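Local coordinates for ABC transporter substrate-binding protein (Rhizobium radiobacter, PDB 6TFX) that binds the mannityl-opine mannopinic acid as the solute-binding protein of an ABC transporter, probably delivering it to the membrane for import, at residues R29-Y34 against I199-L204; S140-G145 against G478-A483; S174-P177 against V181-T184. One frame throughout, in Å; residues are numbered along the deposited sequence.

Contact 1 (R29-Y34 against I199-L204); sequences RTLVSY and ISYRFL. With N72 ((2~{R})-2-[[(3~{R},4~{R},5~{S})-3,4,5,6-tetrakis(oxidanyl)-2-oxidanylidene-hexyl]amino]pentanedioic acid), chain C.
L31 lays its CD2 methyl almost squarely over the Y201 ring, 3.5 Å from CD2 to the Y201 ring centroid and 7° off the normal, a CH-pi contact that is the tight heart of this interface. CD1 of the same leucine reaches toward the hydroxyl half of the ring, 3.7 Å from Y201 CE1. Y201 already points its CB at the helix, and with CG anti to the backbone N (chi1 -173°) the ring continues outward to it. At the ring edge T30 sends CG2 close to the ring plane. Helix 26-35 here packs on strand 198-203 of the mixed sheet in this periplasmic binding protein, running nearly antiparallel to it (171°) with the short axes 11.7 Å apart. Packing slackens toward I199, whose CD1 comes no nearer than 4.2 Å to Y34 CD2. The polar end is looser too: T30 and Y201 share no direct hydrogen bond, and a water bridges them, giving a hydrogen to T30 OG1 at 2.9 Å and lying 2.7 Å from Y201 OH. T30 OG1 is also bonded to T26 O, and Y201 OH to S27 OG. On the side turned away from the strand, R29 extends to the bound opine, where NE and NH2 both make weak hydrogen bonds to carboxylate oxygen OE1, the shorter 3.0 Å from NH2; NE also bonds to T24 O.

Contact 2 (S140-G145 against G478-A483); sequences SNFSGG and GSMPSA
M480 sets its CB over one face of the F142 ring, and this atom does the closest touching: it lies 3.4 Å from F142 CD1 and 3.7 Å from the centroid of the F142 ring, 22° off the normal, a CH-pi contact displaced toward the rim. From CG the chain bends at chi2 (-54°) and again at chi3 (-51°), arching across the ring. SD therefore sits higher, 5.2 Å from the F142 ring centroid, in a Met-aromatic contact. The second bend brings CE back down over the same face, above the CE2 rim, 3.7 Å from F142 CE2, so the methionine spans the ring with both ends while its sulfur stands between them. Two loops meet here: one joins helices 135-138 and 150-156, the other follows strand 470-471 and makes a type I beta turn from S479 to S482, closed by S482 N bonding to S479 O. M480 and P481 are the two central residues of that turn, which presents both to the phenylalanine; P481 adds a looser touch, its CG 4.3 Å from F142 CE1. On the opposite face of the F142 ring lies S143 OG, 3.2 Å above the plane and offset toward the rim, so the ring is held between a serine oxygen and the methionine. P481 also packs on R29 of helix 26-35, and F42 covers M480 from a further loop.

Contact 3 (S174-P177 against V181-T184); sequences SIQP and VTLT
S174 and T182 form an antiparallel hydrogen-bonded pair whose two backbone bonds are unequal. T182 N reaches S174 O at 2.9 Å, close to straight at 171°, whereas the return bond from S174 N to T182 O is weak at 3.4 Å. Side-chain hydrogen bonds gather on the face that carries S174 and T182. Q176, bent at chi2 (64°), folds its amide back over the strands. Its OE1 takes a hydrogen bond of 2.7 Å from S174 OG on a lone pair in the carbonyl plane, and its NE2 makes a weak one of 3.1 Å to T182 OG1; NE2 also bonds to S180 OG. Serine, glutamine and threonine thus form a short polar chain beside the turn. Apolar contact belongs to the other face, where I175 and V181 make a non-hydrogen-bonded pair: their CA atoms lie 4.5 Å apart, but I175 CG1 and V181 CG1 only brush at 4.2 Å. Together the segments form the turn end of the beta hairpin of strands 170-176 and 180-185. Strand 180-185 is in turn bonded along its other edge to strand 198-203, and V181 and L183 pack against L31 of helix 26-35.

How the contacts relate
Helix 26-35 is the hub of the set. Contact 1 meets contact 2 through R29, whose NH1 lies 3.0 Å from S143 OG in a probable hydrogen bond and 3.3 Å from F142 CZ. The same arginine reaches the bound opine, so the loop pair of contact 2 backs a pocket residue; F142 itself stays about 6 Å from the ligand. Contact 1 joins contact 3 through the sheet: Y201 O is 2.8 Å from V181 N, and I199 N 2.9 Å from L183 O. Their centres are 9 Å apart. Contacts 2 and 3 do not touch, with nearest atoms about 13 Å apart; contact 1 lies between the pocket-side loops and the outlying hairpin.

Contact 1 (R29-Y34 against I199-L204)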
loop_
_atom_site.group_PDB
_atom_site.type_symbol
_atom_site.label_atom_id
_atom_site.label_comp_id
_atom_site.label_asym_id
_atom_site.label_seq_id
_atom_site.Cartn_x
_atom_site.Cartn_y
_atom_site.Cartn_z
ATOM N N ARG A 29 4.653 6.021 2.577
ATOM C CA ARG A 29 3.514 6.451 1.750
ATOM C C ARG A 29 2.688 7.538 2.474
ATOM O O ARG A 29 2.105 8.417 1.819
ATOM C CB ARG A 29 2.588 5.274 1.421
ATOM C CG ARG A 29 3.219 4.248 0.497
ATOM C CD ARG A 29 2.184 3.182 0.240
ATOM N NE ARG A 29 2.651 2.045 -0.557
ATOM C CZ ARG A 29 2.565 1.947 -1.881
ATOM N NH1 ARG A 29 2.135 2.977 -2.609
ATOM N NH2 ARG A 29 2.930 0.833 -2.492
ATOM N N THR A 30 2.586 7.430 3.818
ATOM C CA THR A 30 1.813 8.407 4.607
ATOM C C THR A 30 2.490 9.787 4.505
ATOM O O THR A 30 1.839 10.770 4.178
ATOM C CB THR A 30 1.695 7.973 6.065
ATOM O OG1 THR A 30 1.044 6.703 6.123
ATOM C CG2 THR A 30 0.888 8.988 6.907
ATOM N N LEU A 31 3.809 9.844 4.745
ATOM C CA LEU A 31 4.544 11.101 4.643
ATOM C C LEU A 31 4.410 11.682 3.238
ATOM O O LEU A 31 4.114 12.863 3.096
ATOM C CB LEU A 31 6.015 10.856 4.996
ATOM C CG LEU A 31 6.243 10.633 6.495
ATOM C CD1 LEU A 31 7.670 10.089 6.768
ATOM C CD2 LEU A 31 6.055 11.927 7.281
ATOM N N VAL A 32 4.574 10.841 2.190
ATOM C CA VAL A 32 4.432 11.286 0.801
ATOM C C VAL A 32 3.052 11.933 0.563
ATOM O O VAL A 32 2.963 12.957 -0.121
ATOM C CB VAL A 32 4.723 10.071 -0.117
ATOM C CG1 VAL A 32 4.102 10.205 -1.495
ATOM C CG2 VAL A 32 6.235 9.853 -0.205
ATOM N N SER A 33 1.984 11.352 1.164
ATOM C CA SER A 33 0.631 11.891 0.987
ATOM C C SER A 33 0.442 13.272 1.622
ATOM O O SER A 33 -0.555 13.945 1.334
ATOM C CB SER A 33 -0.424 10.926 1.522
ATOM O OG SER A 33 -0.515 10.993 2.936
ATOM N N TYR A 34 1.370 13.682 2.504
ATOM C CA TYR A 34 1.256 15.018 3.139
ATOM C C TYR A 34 2.091 16.055 2.368
ATOM O O TYR A 34 1.823 17.253 2.460
ATOM C CB TYR A 34 1.800 14.973 4.576
ATOM C CG TYR A 34 1.069 14.043 5.539
ATOM C CD1 TYR A 34 -0.085 13.364 5.151
ATOM C CD2 TYR A 34 1.604 13.744 6.787
ATOM C CE1 TYR A 34 -0.725 12.467 6.007
ATOM C CE2 TYR A 34 0.965 12.867 7.659
ATOM C CZ TYR A 34 -0.205 12.236 7.272
ATOM O OH TYR A 34 -0.786 11.334 8.147
ATOM N N ILE A 199 3.821 19.471 12.016
ATOM C CA ILE A 199 3.538 18.070 12.298
ATOM C C ILE A 199 4.841 17.474 12.824
ATOM O O ILE A 199 5.876 17.585 12.158
ATOM C CB ILE A 199 3.029 17.253 11.084
ATOM C CG1 ILE A 199 1.743 17.874 10.474
ATOM C CG2 ILE A 199 2.804 15.768 11.463
ATOM C CD1 ILE A 199 1.437 17.324 9.061
ATOM N N SER A 200 4.789 16.860 14.010
ATOM C CA SER A 200 5.929 16.128 14.570
ATOM C C SER A 200 5.541 14.660 14.380
ATOM O O SER A 200 4.621 14.159 15.035
ATOM C CB SER A 200 6.139 16.473 16.045
ATOM O OG SER A 200 7.214 15.698 16.562
ATOM N N TYR A 201 6.169 14.008 13.395
ATOM C CA TYR A 201 5.864 12.641 12.981
ATOM C C TYR A 201 6.885 11.749 13.659
ATOM O O TYR A 201 8.043 11.691 13.244
ATOM C CB TYR A 201 5.952 12.590 11.458
ATOM C CG TYR A 201 5.505 11.294 10.826
ATOM C CD1 TYR A 201 6.410 10.267 10.584
ATOM C CD2 TYR A 201 4.195 11.130 10.383
ATOM C CE1 TYR A 201 6.024 9.100 9.931
ATOM C CE2 TYR A 201 3.800 9.973 9.702
ATOM C CZ TYR A 201 4.712 8.950 9.502
ATOM O OH TYR A 201 4.346 7.803 8.844
ATOM N N ARG A 202 6.459 11.111 14.749
ATOM C CA ARG A 202 7.326 10.323 15.628
ATOM C C ARG A 202 7.378 8.836 15.322
ATOM O O ARG A 202 6.330 8.189 15.243
ATOM C CB ARG A 202 6.918 10.532 17.089
ATOM C CG ARG A 202 7.172 11.952 17.595
ATOM C CD ARG A 202 6.926 12.082 19.091
ATOM N NE ARG A 202 7.822 11.237 19.886
ATOM C CZ ARG A 202 7.599 10.890 21.152
ATOM N NH1 ARG A 202 6.514 11.320 21.786
ATOM N NH2 ARG A 202 8.458 10.109 21.793
ATOM N N PHE A 203 8.609 8.292 15.240
ATOM C CA PHE A 203 8.854 6.868 15.004
ATOM C C PHE A 203 8.804 6.138 16.336
ATOM O O PHE A 203 9.683 6.321 17.189
ATOM C CB PHE A 203 10.199 6.665 14.297
ATOM C CG PHE A 203 10.197 7.297 12.926
ATOM C CD1 PHE A 203 9.320 6.855 11.943
ATOM C CD2 PHE A 203 11.076 8.327 12.614
ATOM C CE1 PHE A 203 9.310 7.445 10.678
ATOM C CE2 PHE A 203 11.074 8.908 11.348
ATOM C CZ PHE A 203 10.179 8.475 10.393
ATOM N N LEU A 204 7.692 5.442 16.582
ATOM C CA LEU A 204 7.491 4.739 17.852
ATOM C C LEU A 204 7.023 3.339 17.542
ATOM O O LEU A 204 5.854 3.000 17.763
ATOM C CB LEU A 204 6.477 5.490 18.755
ATOM C CG LEU A 204 6.967 6.818 19.339
ATOM C CD1 LEU A 204 5.808 7.678 19.787
ATOM C CD2 LEU A 204 7.927 6.589 20.528
HETATM O OAB N72 C . -1.379 -7.442 10.872
HETATM C CAF N72 C . -1.068 -7.247 9.479
HETATM C CAG N72 C . -0.094 -6.074 9.126
HETATM O OAC N72 C . 0.072 -5.163 10.164
HETATM C CAH N72 C . -0.342 -5.557 7.707
HETATM O OAM N72 C . -1.486 -5.870 7.008
HETATM C CAI N72 C . -0.308 -4.176 7.083
HETATM O OAD N72 C . -0.688 -3.195 8.023
HETATM C CAJ N72 C . 0.947 -3.944 6.278
HETATM O OAE N72 C . 1.548 -4.946 5.814
HETATM C CAK N72 C . 1.500 -2.502 6.089
HETATM N N N72 C . 1.364 -2.067 4.720
HETATM C CA N72 C . 2.484 -1.803 3.899
HETATM C C N72 C . 3.839 -2.263 4.360
HETATM O O N72 C . 4.517 -3.349 4.162
HETATM C CB N72 C . 2.136 -2.104 2.438
HETATM C CG N72 C . 3.255 -2.419 1.445
HETATM C CD N72 C . 2.915 -2.032 0.004
HETATM O OE1 N72 C . 2.137 -1.059 -0.263
HETATM O OE2 N72 C . 3.435 -2.688 -0.926
HETATM O OXT N72 C . 4.255 -1.271 4.986
HETATM O O HOH W 1 2.044 6.311 8.842
#

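Contact 2 (S140-G145 against G478-A483)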
loop_
_atom_site.group_PDB
_atom_site.type_symbol
_atom_site.label_atom_id
_atom_site.label_comp_id
_atom_site.label_asym_id
_atom_site.label_seq_id
_atom_site.Cartn_x
_atom_site.Cartn_y
_atom_site.Cartn_z
ATOM N N SER A 140 -3.541 9.878 -9.922
ATOM C CA SER A 140 -3.948 10.442 -8.650
ATOM C C SER A 140 -2.833 10.457 -7.626
ATOM O O SER A 140 -1.708 10.051 -7.915
ATOM C CB SER A 140 -5.163 9.699 -8.098
ATOM O OG SER A 140 -4.728 8.413 -7.690
ATOM N N ASN A 141 -3.187 10.875 -6.405
ATOM C CA ASN A 141 -2.229 11.039 -5.315
ATOM C C ASN A 141 -1.963 9.709 -4.624
ATOM O O ASN A 141 -2.298 9.502 -3.451
ATOM C CB ASN A 141 -2.669 12.156 -4.359
ATOM C CG ASN A 141 -4.010 11.919 -3.718
ATOM O OD1 ASN A 141 -4.943 11.395 -4.334
ATOM N ND2 ASN A 141 -4.136 12.359 -2.487
ATOM N N PHE A 142 -1.311 8.807 -5.364
ATOM C CA PHE A 142 -0.909 7.510 -4.826
ATOM C C PHE A 142 0.118 6.927 -5.751
ATOM O O PHE A 142 0.049 7.139 -6.969
ATOM C CB PHE A 142 -2.083 6.514 -4.671
ATOM C CG PHE A 142 -1.743 5.262 -3.863
ATOM C CD1 PHE A 142 -1.378 5.356 -2.524
ATOM C CD2 PHE A 142 -1.823 4.000 -4.440
ATOM C CE1 PHE A 142 -1.085 4.203 -1.776
ATOM C CE2 PHE A 142 -1.531 2.850 -3.693
ATOM C CZ PHE A 142 -1.167 2.959 -2.370
ATOM N N SER A 143 1.079 6.210 -5.173
ATOM C CA SER A 143 2.120 5.520 -5.942
ATOM C C SER A 143 2.761 6.444 -7.014
ATOM O O SER A 143 3.222 7.524 -6.675
ATOM C CB SER A 143 1.591 4.192 -6.498
ATOM O OG SER A 143 1.263 3.314 -5.423
ATOM N N GLY A 144 2.733 6.056 -8.287
ATOM C CA GLY A 144 3.420 6.811 -9.329
ATOM C C GLY A 144 2.750 8.066 -9.840
ATOM O O GLY A 144 3.259 8.686 -10.772
ATOM N N GLY A 145 1.597 8.425 -9.275
ATOM C CA GLY A 145 0.873 9.602 -9.761
ATOM C C GLY A 145 1.381 10.941 -9.247
ATOM O O GLY A 145 1.141 11.993 -9.856
ATOM N N GLY A 478 -11.554 6.442 4.256
ATOM C CA GLY A 478 -10.432 5.725 3.672
ATOM C C GLY A 478 -9.360 6.657 3.155
ATOM O O GLY A 478 -9.602 7.853 2.961
ATOM N N SER A 479 -8.171 6.099 2.923
ATOM C CA SER A 479 -7.045 6.826 2.354
ATOM C C SER A 479 -6.282 5.705 1.689
ATOM O O SER A 479 -6.147 4.639 2.288
ATOM C CB SER A 479 -6.188 7.442 3.461
ATOM O OG SER A 479 -5.205 8.339 2.973
ATOM N N MET A 480 -5.796 5.899 0.462
ATOM C CA MET A 480 -5.122 4.793 -0.216
ATOM C C MET A 480 -3.985 4.120 0.622
ATOM O O MET A 480 -3.906 2.878 0.579
ATOM C CB MET A 480 -4.669 5.168 -1.617
ATOM C CG MET A 480 -5.767 4.972 -2.666
ATOM S SD MET A 480 -6.581 3.336 -2.778
ATOM C CE MET A 480 -5.120 2.221 -2.869
ATOM N N PRO A 481 -3.186 4.837 1.450
ATOM C CA PRO A 481 -2.195 4.139 2.292
ATOM C C PRO A 481 -2.792 3.466 3.558
ATOM O O PRO A 481 -2.032 2.863 4.317
ATOM C CB PRO A 481 -1.259 5.272 2.737
ATOM C CG PRO A 481 -1.574 6.436 1.875
ATOM C CD PRO A 481 -3.028 6.296 1.585
ATOM N N SER A 482 -4.122 3.595 3.815
ATOM C CA SER A 482 -4.825 3.072 5.008
ATOM C C SER A 482 -4.377 3.808 6.286
ATOM O O SER A 482 -4.396 3.241 7.398
ATOM C CB SER A 482 -4.658 1.555 5.156
ATOM O OG SER A 482 -5.070 0.876 3.979
ATOM N N ALA A 483 -3.997 5.095 6.122
ATOM C CA ALA A 483 -3.507 5.938 7.207
ATOM C C ALA A 483 -4.189 7.297 7.133
ATOM O O ALA A 483 -4.646 7.698 6.059
ATOM C CB ALA A 483 -2.003 6.116 7.085
#

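Contact 3 (S174-P177 against V181-T184)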
loop_
_atom_site.group_PDB
_atom_site.type_symbol
_atom_site.label_atom_id
_atom_site.label_comp_id
_atom_site.label_asym_id
_atom_site.label_seq_id
_atom_site.Cartn_x
_atom_site.Cartn_y
_atom_site.Cartn_z
ATOM N N SER A 174 12.943 19.034 8.528
ATOM C CA SER A 174 14.098 18.252 8.968
ATOM C C SER A 174 13.713 16.817 9.311
ATOM O O SER A 174 12.545 16.532 9.631
ATOM C CB SER A 174 14.735 18.908 10.190
ATOM O OG SER A 174 13.840 18.980 11.289
ATOM N N ILE A 175 14.718 15.912 9.273
ATOM C CA ILE A 175 14.551 14.526 9.682
ATOM C C ILE A 175 15.547 14.308 10.813
ATOM O O ILE A 175 16.713 14.697 10.683
ATOM C CB ILE A 175 14.752 13.522 8.516
ATOM C CG1 ILE A 175 13.712 13.764 7.380
ATOM C CG2 ILE A 175 14.698 12.057 9.021
ATOM C CD1 ILE A 175 14.036 13.054 6.031
ATOM N N GLN A 176 15.081 13.736 11.932
ATOM C CA GLN A 176 15.916 13.382 13.085
ATOM C C GLN A 176 15.956 11.842 12.933
ATOM O O GLN A 176 14.969 11.179 13.290
ATOM C CB GLN A 176 15.231 13.828 14.406
ATOM C CG GLN A 176 15.143 15.355 14.630
ATOM C CD GLN A 176 14.292 16.159 13.650
ATOM O OE1 GLN A 176 14.778 17.099 13.011
ATOM N NE2 GLN A 176 13.004 15.830 13.503
ATOM N N PRO A 177 17.006 11.269 12.268
ATOM C CA PRO A 177 16.993 9.827 11.943
ATOM C C PRO A 177 16.624 8.886 13.088
ATOM O O PRO A 177 17.153 9.008 14.189
ATOM C CB PRO A 177 18.412 9.566 11.415
ATOM C CG PRO A 177 18.836 10.863 10.847
ATOM C CD PRO A 177 18.236 11.917 11.746
ATOM N N VAL A 181 10.209 13.019 11.955
ATOM C CA VAL A 181 10.226 13.910 10.812
ATOM C C VAL A 181 9.467 15.147 11.265
ATOM O O VAL A 181 8.371 15.024 11.831
ATOM C CB VAL A 181 9.580 13.318 9.538
ATOM C CG1 VAL A 181 9.665 14.302 8.382
ATOM C CG2 VAL A 181 10.231 12.001 9.164
ATOM N N THR A 182 10.044 16.335 11.021
ATOM C CA THR A 182 9.375 17.581 11.333
ATOM C C THR A 182 8.879 18.139 10.036
ATOM O O THR A 182 9.679 18.433 9.130
ATOM C CB THR A 182 10.313 18.601 12.033
ATOM O OG1 THR A 182 10.846 17.995 13.209
ATOM C CG2 THR A 182 9.575 19.910 12.422
ATOM N N LEU A 183 7.553 18.268 9.920
ATOM C CA LEU A 183 6.950 18.889 8.745
ATOM C C LEU A 183 6.367 20.240 9.139
ATOM O O LEU A 183 5.902 20.413 10.273
ATOM C CB LEU A 183 5.849 18.014 8.135
ATOM C CG LEU A 183 6.289 16.606 7.666
ATOM C CD1 LEU A 183 6.060 15.581 8.763
ATOM C CD2 LEU A 183 5.549 16.211 6.407
ATOM N N THR A 184 6.423 21.213 8.221
ATOM C CA THR A 184 5.852 22.519 8.495
ATOM C C THR A 184 4.848 22.844 7.394
ATOM O O THR A 184 4.945 22.320 6.285
ATOM C CB THR A 184 6.941 23.593 8.606
ATOM O OG1 THR A 184 7.666 23.630 7.383
ATOM C CG2 THR A 184 7.885 23.350 9.766
#